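Local coordinates for protein Poly(A) ribonuclease pop2 (Schizosaccharomyces pombe, PDB 2P51) that acts as the catalytic 3'-exoribonuclease subunit of the CCR4-NOT complex, using divalent metal ions to shorten the poly(A) tails of mRNA, releasing 5'-AMP, at residues D25-S28 with T29-Q32; S123-L126 with L127-G131; M35-I38 with M39-I42. All coordinates share one frame; numbering follows the deposited sequence.

Contact 1. Residues D25-S28 with T29-Q32; sequences DVWS and TNLQ
Trp27 and Asn30 close a type I turn, with Asn30 N donating to Trp27 O over 3.2 Å while Ser28 and Thr29 fill the corner. The Asn30 side chain adds two further bonds. With chi1 at 64°, its amide swings back to the end of the strand instead of capping the helix that follows. Trp27 N gives an almost straight bond to Asn30 OD1 (2.7 Å), lying in the plane of the amide carbonyl. Asn30 ND2 meets a lone pair of Asp25 O at 3.2 Å. Gripped at both ends, the amide is held flat and its rotation fixed; asparagine suits the place because it carries a donor and an acceptor on a short stem. Val26 CG1 comes to 3.6 Å from Leu31 CA, an apolar touch between strand end and helix start. A water accepts from Gln32 N and donates to Ser28 O, bridging the first helical turn to the loop. Asp25 sends its carboxylate elsewhere, to Gln107 and Asn109, and the Trp27 ring makes a cation-pi contact with Lys136 and an edge-to-face one with His137. Strand 23-26 pairs with strand 105-109, and Leu31 touches Phe108 of that strand and Leu150 of helix 144-152.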
ATOM      1  N   ASP A  25      11.784   1.155 -10.231  1.00 14.39           N
ATOM      2  CA  ASP A  25      10.743   0.265 -10.749  1.00 16.01           C
ATOM      3  C   ASP A  25      11.189  -1.185 -10.752  1.00 14.82           C
ATOM      4  O   ASP A  25      12.372  -1.434 -11.096  1.00 17.17           O
ATOM      5  CB  ASP A  25      10.368   0.601 -12.201  1.00 16.83           C
ATOM      6  CG  ASP A  25       9.260   1.629 -12.225  1.00 15.23           C
ATOM      7  OD1 ASP A  25       8.129   1.428 -11.765  1.00 19.14           O
ATOM      8  OD2 ASP A  25       9.549   2.724 -12.760  1.00 27.24           O
ATOM      9  N   VAL A  26      10.276  -2.072 -10.396  1.00 14.64           N
ATOM     10  CA  VAL A  26      10.613  -3.479 -10.321  1.00 14.43           C
ATOM     11  C   VAL A  26       9.649  -4.228 -11.238  1.00 15.20           C
ATOM     12  O   VAL A  26       8.434  -3.977 -11.231  1.00 16.10           O
ATOM     13  CB  VAL A  26      10.486  -3.985  -8.889  1.00 14.75           C
ATOM     14  CG1 VAL A  26      11.151  -5.350  -8.684  1.00 14.66           C
ATOM     15  CG2 VAL A  26      11.094  -3.007  -7.874  1.00 15.12           C
ATOM     16  N   TRP A  27      10.263  -5.143 -12.016  1.00 15.82           N
ATOM     17  CA  TRP A  27       9.601  -6.005 -12.984  1.00 16.19           C
ATOM     18  C   TRP A  27      10.022  -7.451 -12.732  1.00 16.50           C
ATOM     19  O   TRP A  27      10.805  -7.669 -11.802  1.00 15.77           O
ATOM     20  CB  TRP A  27      10.005  -5.640 -14.424  1.00 19.40           C
ATOM     21  CG  TRP A  27       9.640  -4.196 -14.721  1.00 20.72           C
ATOM     22  CD1 TRP A  27      10.453  -3.100 -14.630  1.00 20.45           C
ATOM     23  CD2 TRP A  27       8.360  -3.723 -15.145  1.00 20.16           C
ATOM     24  NE1 TRP A  27       9.736  -1.975 -14.985  1.00 21.37           N
ATOM     25  CE2 TRP A  27       8.463  -2.325 -15.301  1.00 22.18           C
ATOM     26  CE3 TRP A  27       7.127  -4.325 -15.425  1.00 19.42           C
ATOM     27  CZ2 TRP A  27       7.390  -1.540 -15.712  1.00 21.94           C
ATOM     28  CZ3 TRP A  27       6.052  -3.540 -15.832  1.00 18.56           C
ATOM     29  CH2 TRP A  27       6.199  -2.159 -15.971  1.00 21.11           C
ATOM     30  N   SER A  28       9.514  -8.404 -13.497  1.00 18.56           N
ATOM     31  CA  SER A  28       9.895  -9.783 -13.178  1.00 18.59           C
ATOM     32  C   SER A  28      11.393  -9.959 -13.322  1.00 20.02           C
ATOM     33  O   SER A  28      11.982 -10.821 -12.663  1.00 24.30           O
ATOM     34  CB  SER A  28       9.126 -10.730 -14.108  1.00 22.13           C
ATOM     35  OG  SER A  28       9.528 -10.542 -15.442  1.00 22.40           O
ATOM     36  N   THR A  29      12.041  -9.154 -14.157  1.00 18.69           N
ATOM     37  CA  THR A  29      13.456  -9.315 -14.507  1.00 20.34           C
ATOM     38  C   THR A  29      14.433  -8.837 -13.423  1.00 20.59           C
ATOM     39  O   THR A  29      15.584  -9.254 -13.414  1.00 23.38           O
ATOM     40  CB  THR A  29      13.781  -8.583 -15.832  1.00 21.57           C
ATOM     41  OG1 THR A  29      13.252  -7.249 -15.756  1.00 25.42           O
ATOM     42  CG2 THR A  29      13.086  -9.225 -17.017  1.00 26.89           C
ATOM     43  N   ASN A  30      13.956  -7.972 -12.508  1.00 19.25           N
ATOM     44  CA  ASN A  30      14.869  -7.495 -11.474  1.00 16.40           C
ATOM     45  C   ASN A  30      14.231  -7.642 -10.078  1.00 14.74           C
ATOM     46  O   ASN A  30      14.757  -7.068  -9.114  1.00 16.25           O
ATOM     47  CB  ASN A  30      15.315  -6.061 -11.762  1.00 18.37           C
ATOM     48  CG  ASN A  30      14.149  -5.095 -11.715  1.00 16.43           C
ATOM     49  OD1 ASN A  30      12.984  -5.482 -11.843  1.00 19.30           O
ATOM     50  ND2 ASN A  30      14.465  -3.812 -11.524  1.00 17.32           N
ATOM     51  N   LEU A  31      13.207  -8.462  -9.995  1.00 15.46           N
ATOM     52  CA  LEU A  31      12.557  -8.709  -8.682  1.00 15.26           C
ATOM     53  C   LEU A  31      13.517  -9.140  -7.603  1.00 14.73           C
ATOM     54  O   LEU A  31      13.534  -8.591  -6.482  1.00 16.71           O
ATOM     55  CB  LEU A  31      11.456  -9.764  -8.848  1.00 16.41           C
ATOM     56  CG  LEU A  31      10.775 -10.189  -7.526  1.00 15.87           C
ATOM     57  CD1 LEU A  31      10.049  -9.023  -6.871  1.00 16.09           C
ATOM     58  CD2 LEU A  31       9.850 -11.361  -7.828  1.00 18.07           C
ATOM     59  N   GLN A  32      14.331 -10.131  -7.947  1.00 16.77           N
ATOM     60  CA  GLN A  32      15.179 -10.665  -6.868  1.00 16.34           C
ATOM     61  C   GLN A  32      16.227  -9.665  -6.405  1.00 17.10           C
ATOM     62  O   GLN A  32      16.519  -9.483  -5.213  1.00 17.39           O
ATOM     63  CB  GLN A  32      15.835 -11.979  -7.335  1.00 22.39           C
ATOM     64  CG  GLN A  32      16.666 -12.602  -6.245  1.00 30.21           C
ATOM     65  CD  GLN A  32      15.895 -13.474  -5.278  1.00 48.24           C
ATOM     66  OE1 GLN A  32      15.421 -12.989  -4.237  1.00 67.22           O
ATOM     67  NE2 GLN A  32      15.786 -14.757  -5.615  1.00 72.48           N
TER
HETATM   68  O   HOH W   1      14.142 -11.593 -10.501  0.85 27.70           O

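Contact 2. Residues S123-L126 with L127-G131; sequences SIEL and LTKSG
Main-chain bonds join Ser123 to Leu127, Ile124 to Thr128, Glu125 to Lys129 and Leu126 to Ser130, the regular i to i+4 ladder of helix 121-129. Gly131 N bonds back to Thr128 O, and Gly131, at positive phi (111°), forms a Schellman motif. At those backbone angles a side chain would press on the carbonyl oxygen of Ser130, which is why glycine belongs there.

Two hydroxyls fold back on the same backbone. Thr128 OG1 donates to Ile124 O at 2.7 Å, and Thr128 N reaches that oxygen at 2.8 Å from the other face of its carbonyl plane. Ser130 repeats the pattern on Leu126 O, with Ser130 OG at 2.8 Å and Ser130 N at 3.0 Å. Short hydroxyl side chains suit such places, since their stems are just long enough to bend back one turn.

The charged pair lies on the solvent side. Lys129 NZ meets Glu125 OE1 at 2.7 Å, a salt bridge on the anti side of the carboxylate and out of its plane. Glu125 CG stands anti to the backbone N, and the chain then bends at chi2 (64°), while Lys129 bends only near its end (chi4 85°), bringing Lys129 NZ also to 3.3 Å from Glu125 CG.

Of the apolar residues, Leu127 is the buried one. It packs against Phe134, which Ile124 also touches, and His236, and its side chain lies about 4 Å from that of the metal ligand Glu53. The hydroxyls are thus satisfied by carbonyls of the preceding turn and the charged pair by itself, while Leu127 brings hydrocarbon close to the active site; the ion pair is exposed, so solvent probably screens its attraction.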
ATOM      1  N   SER A 123     -11.002   2.728 -14.310  1.00 15.09           N
ATOM      2  CA  SER A 123      -9.736   2.658 -13.550  1.00 15.12           C
ATOM      3  C   SER A 123      -8.556   2.458 -14.471  1.00 14.59           C
ATOM      4  O   SER A 123      -7.480   3.008 -14.271  1.00 17.28           O
ATOM      5  CB  SER A 123      -9.811   1.514 -12.551  1.00 15.75           C
ATOM      6  OG  SER A 123     -10.772   1.791 -11.535  1.00 17.95           O
ATOM      7  N   ILE A 124      -8.760   1.631 -15.510  1.00 16.71           N
ATOM      8  CA  ILE A 124      -7.666   1.408 -16.493  1.00 16.04           C
ATOM      9  C   ILE A 124      -7.354   2.721 -17.187  1.00 15.33           C
ATOM     10  O   ILE A 124      -6.201   3.066 -17.444  1.00 17.40           O
ATOM     11  CB  ILE A 124      -8.045   0.302 -17.514  1.00 19.40           C
ATOM     12  CG1 ILE A 124      -8.232  -1.067 -16.857  1.00 21.63           C
ATOM     13  CG2 ILE A 124      -7.105   0.203 -18.730  1.00 19.77           C
ATOM     14  CD1 ILE A 124      -7.176  -1.472 -15.862  1.00 24.44           C
ATOM     15  N   GLU A 125      -8.398   3.486 -17.496  1.00 16.36           N
ATOM     16  CA  GLU A 125      -8.166   4.769 -18.155  1.00 15.61           C
ATOM     17  C   GLU A 125      -7.403   5.708 -17.229  1.00 14.64           C
ATOM     18  O   GLU A 125      -6.461   6.412 -17.614  1.00 16.83           O
ATOM     19  CB  GLU A 125      -9.490   5.438 -18.597  1.00 18.48           C
ATOM     20  CG  GLU A 125      -9.171   6.750 -19.305  1.00 23.42           C
ATOM     21  CD  GLU A 125      -8.394   6.562 -20.596  1.00 29.05           C
ATOM     22  OE1 GLU A 125      -7.564   7.451 -20.915  1.00 35.78           O
ATOM     23  OE2 GLU A 125      -8.638   5.536 -21.255  1.00 34.69           O
ATOM     24  N   LEU A 126      -7.804   5.746 -15.969  1.00 15.36           N
ATOM     25  CA  LEU A 126      -7.108   6.628 -15.000  1.00 15.06           C
ATOM     26  C   LEU A 126      -5.657   6.196 -14.843  1.00 14.42           C
ATOM     27  O   LEU A 126      -4.750   7.043 -14.805  1.00 17.82           O
ATOM     28  CB  LEU A 126      -7.807   6.542 -13.661  1.00 17.33           C
ATOM     29  CG  LEU A 126      -7.235   7.304 -12.463  1.00 17.55           C
ATOM     30  CD1 LEU A 126      -7.170   8.821 -12.708  1.00 17.91           C
ATOM     31  CD2 LEU A 126      -8.150   7.037 -11.261  1.00 20.33           C
ATOM     32  N   LEU A 127      -5.454   4.874 -14.751  1.00 15.35           N
ATOM     33  CA  LEU A 127      -4.060   4.405 -14.586  1.00 15.73           C
ATOM     34  C   LEU A 127      -3.214   4.702 -15.814  1.00 16.49           C
ATOM     35  O   LEU A 127      -2.027   5.044 -15.767  1.00 17.25           O
ATOM     36  CB  LEU A 127      -4.072   2.901 -14.245  1.00 15.32           C
ATOM     37  CG  LEU A 127      -4.544   2.610 -12.816  1.00 17.05           C
ATOM     38  CD1 LEU A 127      -4.891   1.130 -12.621  1.00 20.91           C
ATOM     39  CD2 LEU A 127      -3.510   3.046 -11.743  1.00 20.70           C
ATOM     40  N   THR A 128      -3.815   4.526 -16.996  1.00 16.47           N
ATOM     41  CA  THR A 128      -3.145   4.829 -18.244  1.00 17.43           C
ATOM     42  C   THR A 128      -2.732   6.293 -18.297  1.00 17.37           C
ATOM     43  O   THR A 128      -1.568   6.627 -18.607  1.00 20.57           O
ATOM     44  CB  THR A 128      -4.034   4.488 -19.449  1.00 15.76           C
ATOM     45  OG1 THR A 128      -4.308   3.080 -19.395  1.00 18.07           O
ATOM     46  CG2 THR A 128      -3.325   4.746 -20.775  1.00 20.57           C
ATOM     47  N   LYS A 129      -3.672   7.180 -17.997  1.00 17.93           N
ATOM     48  CA  LYS A 129      -3.352   8.620 -18.006  1.00 18.30           C
ATOM     49  C   LYS A 129      -2.298   8.932 -16.949  1.00 19.12           C
ATOM     50  O   LYS A 129      -1.531   9.899 -17.107  1.00 22.62           O
ATOM     51  CB  LYS A 129      -4.613   9.457 -17.791  1.00 18.42           C
ATOM     52  CG  LYS A 129      -5.527   9.466 -19.014  1.00 20.30           C
ATOM     53  CD  LYS A 129      -6.548  10.588 -18.902  1.00 23.32           C
ATOM     54  CE  LYS A 129      -7.405  10.789 -20.136  1.00 25.82           C
ATOM     55  NZ  LYS A 129      -8.585   9.894 -20.178  1.00 24.81           N
ATOM     56  N   SER A 130      -2.234   8.145 -15.888  1.00 18.35           N
ATOM     57  CA  SER A 130      -1.302   8.378 -14.780  1.00 19.38           C
ATOM     58  C   SER A 130       0.073   7.812 -15.076  1.00 17.23           C
ATOM     59  O   SER A 130       0.986   8.028 -14.266  1.00 20.34           O
ATOM     60  CB  SER A 130      -1.866   7.786 -13.485  1.00 18.96           C
ATOM     61  OG  SER A 130      -3.037   8.486 -13.119  1.00 18.36           O
ATOM     62  N   GLY A 131       0.210   7.097 -16.211  1.00 20.91           N
ATOM     63  CA  GLY A 131       1.505   6.603 -16.650  1.00 21.87           C
ATOM     64  C   GLY A 131       1.793   5.120 -16.619  1.00 21.45           C
ATOM     65  O   GLY A 131       2.900   4.616 -16.939  1.00 24.34           O
TER

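Contact 3. Residues M35-I38 with M39-I42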
ATOM      1  N   MET A  35      14.507  -6.955  -4.308  1.00 14.45           N
ATOM      2  CA  MET A  35      14.187  -7.439  -2.952  1.00 15.27           C
ATOM      3  C   MET A  35      15.461  -7.587  -2.131  1.00 14.95           C
ATOM      4  O   MET A  35      15.438  -7.301  -0.924  1.00 15.53           O
ATOM      5  CB  MET A  35      13.415  -8.768  -3.009  1.00 17.66           C
ATOM      6  CG  MET A  35      11.992  -8.600  -3.557  1.00 19.05           C
ATOM      7  SD  MET A  35      10.985  -7.463  -2.539  1.00 25.83           S
ATOM      8  CE  MET A  35      11.158  -8.265  -0.992  1.00 23.62           C
ATOM      9  N   ASN A  36      16.550  -8.000  -2.760  1.00 14.73           N
ATOM     10  CA  ASN A  36      17.818  -8.150  -2.023  1.00 14.60           C
ATOM     11  C   ASN A  36      18.244  -6.774  -1.507  1.00 13.67           C
ATOM     12  O   ASN A  36      18.707  -6.670  -0.358  1.00 16.16           O
ATOM     13  CB  ASN A  36      18.953  -8.763  -2.856  1.00 17.22           C
ATOM     14  CG  ASN A  36      18.807 -10.224  -3.135  1.00 23.90           C
ATOM     15  OD1 ASN A  36      19.482 -10.813  -4.031  1.00 29.38           O
ATOM     16  ND2 ASN A  36      17.948 -10.851  -2.366  1.00 24.61           N
ATOM     17  N   LEU A  37      18.094  -5.749  -2.331  1.00 13.58           N
ATOM     18  CA  LEU A  37      18.483  -4.391  -1.891  1.00 12.40           C
ATOM     19  C   LEU A  37      17.627  -3.946  -0.712  1.00 12.52           C
ATOM     20  O   LEU A  37      18.138  -3.452   0.292  1.00 13.59           O
ATOM     21  CB  LEU A  37      18.376  -3.420  -3.046  1.00 13.01           C
ATOM     22  CG  LEU A  37      18.812  -1.967  -2.790  1.00 14.16           C
ATOM     23  CD1 LEU A  37      20.220  -1.848  -2.218  1.00 17.35           C
ATOM     24  CD2 LEU A  37      18.682  -1.182  -4.083  1.00 14.78           C
ATOM     25  N   ILE A  38      16.303  -4.115  -0.851  1.00 12.84           N
ATOM     26  CA  ILE A  38      15.390  -3.816   0.265  1.00 12.61           C
ATOM     27  C   ILE A  38      15.782  -4.598   1.501  1.00 13.08           C
ATOM     28  O   ILE A  38      15.838  -4.001   2.586  1.00 13.95           O
ATOM     29  CB  ILE A  38      13.937  -4.084  -0.133  1.00 13.99           C
ATOM     30  CG1 ILE A  38      13.493  -3.063  -1.194  1.00 13.08           C
ATOM     31  CG2 ILE A  38      12.993  -4.074   1.089  1.00 17.07           C
ATOM     32  CD1 ILE A  38      12.184  -3.421  -1.892  1.00 14.78           C
ATOM     33  N   MET A  39      16.037  -5.906   1.406  1.00 14.72           N
ATOM     34  CA  MET A  39      16.416  -6.686   2.590  1.00 13.56           C
ATOM     35  C   MET A  39      17.670  -6.156   3.263  1.00 13.88           C
ATOM     36  O   MET A  39      17.778  -6.214   4.496  1.00 15.48           O
ATOM     37  CB  MET A  39      16.619  -8.163   2.185  1.00 14.08           C
ATOM     38  CG  MET A  39      15.256  -8.792   1.945  1.00 17.10           C
ATOM     39  SD  MET A  39      15.484 -10.462   1.335  1.00 23.74           S
ATOM     40  CE  MET A  39      16.215 -11.291   2.715  1.00 29.90           C
ATOM     41  N   SER A  40      18.604  -5.652   2.462  1.00 12.80           N
ATOM     42  CA  SER A  40      19.835  -5.135   3.026  1.00 12.96           C
ATOM     43  C   SER A  40      19.656  -3.807   3.751  1.00 12.72           C
ATOM     44  O   SER A  40      20.582  -3.440   4.510  1.00 15.04           O
ATOM     45  CB  SER A  40      20.843  -4.966   1.877  1.00 13.59           C
ATOM     46  OG  SER A  40      20.664  -3.763   1.145  1.00 14.72           O
ATOM     47  N   LEU A  41      18.540  -3.108   3.512  1.00 14.75           N
ATOM     48  CA  LEU A  41      18.311  -1.777   4.080  1.00 12.55           C
ATOM     49  C   LEU A  41      17.325  -1.777   5.227  1.00 12.47           C
ATOM     50  O   LEU A  41      17.306  -0.839   6.021  1.00 14.61           O
ATOM     51  CB  LEU A  41      17.770  -0.828   2.980  1.00 13.89           C
ATOM     52  CG  LEU A  41      18.835  -0.397   1.946  1.00 13.52           C
ATOM     53  CD1 LEU A  41      18.283   0.183   0.671  1.00 16.26           C
ATOM     54  CD2 LEU A  41      19.765   0.615   2.630  1.00 15.78           C
ATOM     55  N   ILE A  42      16.456  -2.794   5.339  1.00 13.56           N
ATOM     56  CA  ILE A  42      15.281  -2.676   6.231  1.00 13.45           C
ATOM     57  C   ILE A  42      15.675  -2.518   7.690  1.00 14.85           C
ATOM     58  O   ILE A  42      14.944  -1.859   8.442  1.00 16.03           O
ATOM     59  CB  ILE A  42      14.315  -3.879   6.047  1.00 13.38           C
ATOM     60  CG1 ILE A  42      12.999  -3.675   6.819  1.00 13.65           C
ATOM     61  CG2 ILE A  42      14.990  -5.183   6.438  1.00 15.12           C
ATOM     62  CD1 ILE A  42      12.184  -2.537   6.250  1.00 12.71           C
TER
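Met35 O receives Met39 N at 2.8 Å, one regular turn of helix 31-41. Met39 CG passes 3.2 Å from Met35 O before the thioether leads outward. The Met35 side chain itself is buried against Phe108 and Ser154, where an unbranched, flexible thioether suits a place between a ring and a loop.

Asn36, exposed, takes part through its backbone: Asn36 O accepts from Ser40 N at 3.0 Å.

Leu37 is met twice. Leu37 O accepts from Ser40 OG at 2.7 Å, the hydroxyl being set at chi1 82° so that it lies back over the preceding turn; Ser40 N adds a weak bond to the same oxygen. A serine is apt here, for its short polar side chain can supply a second donor to a carbonyl near the end of the helix. The isobutyl groups of Leu37 and Leu41 lie side by side and point the same way, with Leu37 CD1 and Leu41 CD1 4.0 Å apart.

At Ile38 the bonding changes. Leu41 N donates to Ile38 O at 3.0 Å, an i to i+3 bond, while the i to i+4 bond from Ile42 N is weak. The branched Ile38 side chain faces Trp106, Phe108 and Leu156, and Leu41 also reaches Trp106.

With Met35, Ile38 and Leu41 on the inner side and Asn36 and Ser40 on the outer, this is an amphipathic helix, packed on strand 105-109 of the central mixed sheet in the DEDD nuclease fold.

The three contacts follow one another along the chain; none nests in or crosses another. Contact 1 closes the tight turn by which edge strand 23-26 passes into helix 31-41. Contact 3 spans the later turns of that helix, its centre about 13 Å from the centre of contact 1, before the chain enters strand 47-53 with the metal ligands Asp51 and Glu53. Both rest on strand 105-109, which adjoins strand 23-26 in the sheet. Contact 2 comes much later, on helix 121-129, its centre about 30 Å from that of contact 3. Its Leu127 side chain lies about 7 Å from a bound magnesium ion, and it packs against helix 134-140 and the loop at His236, whereas contact 3 lies away from the metals.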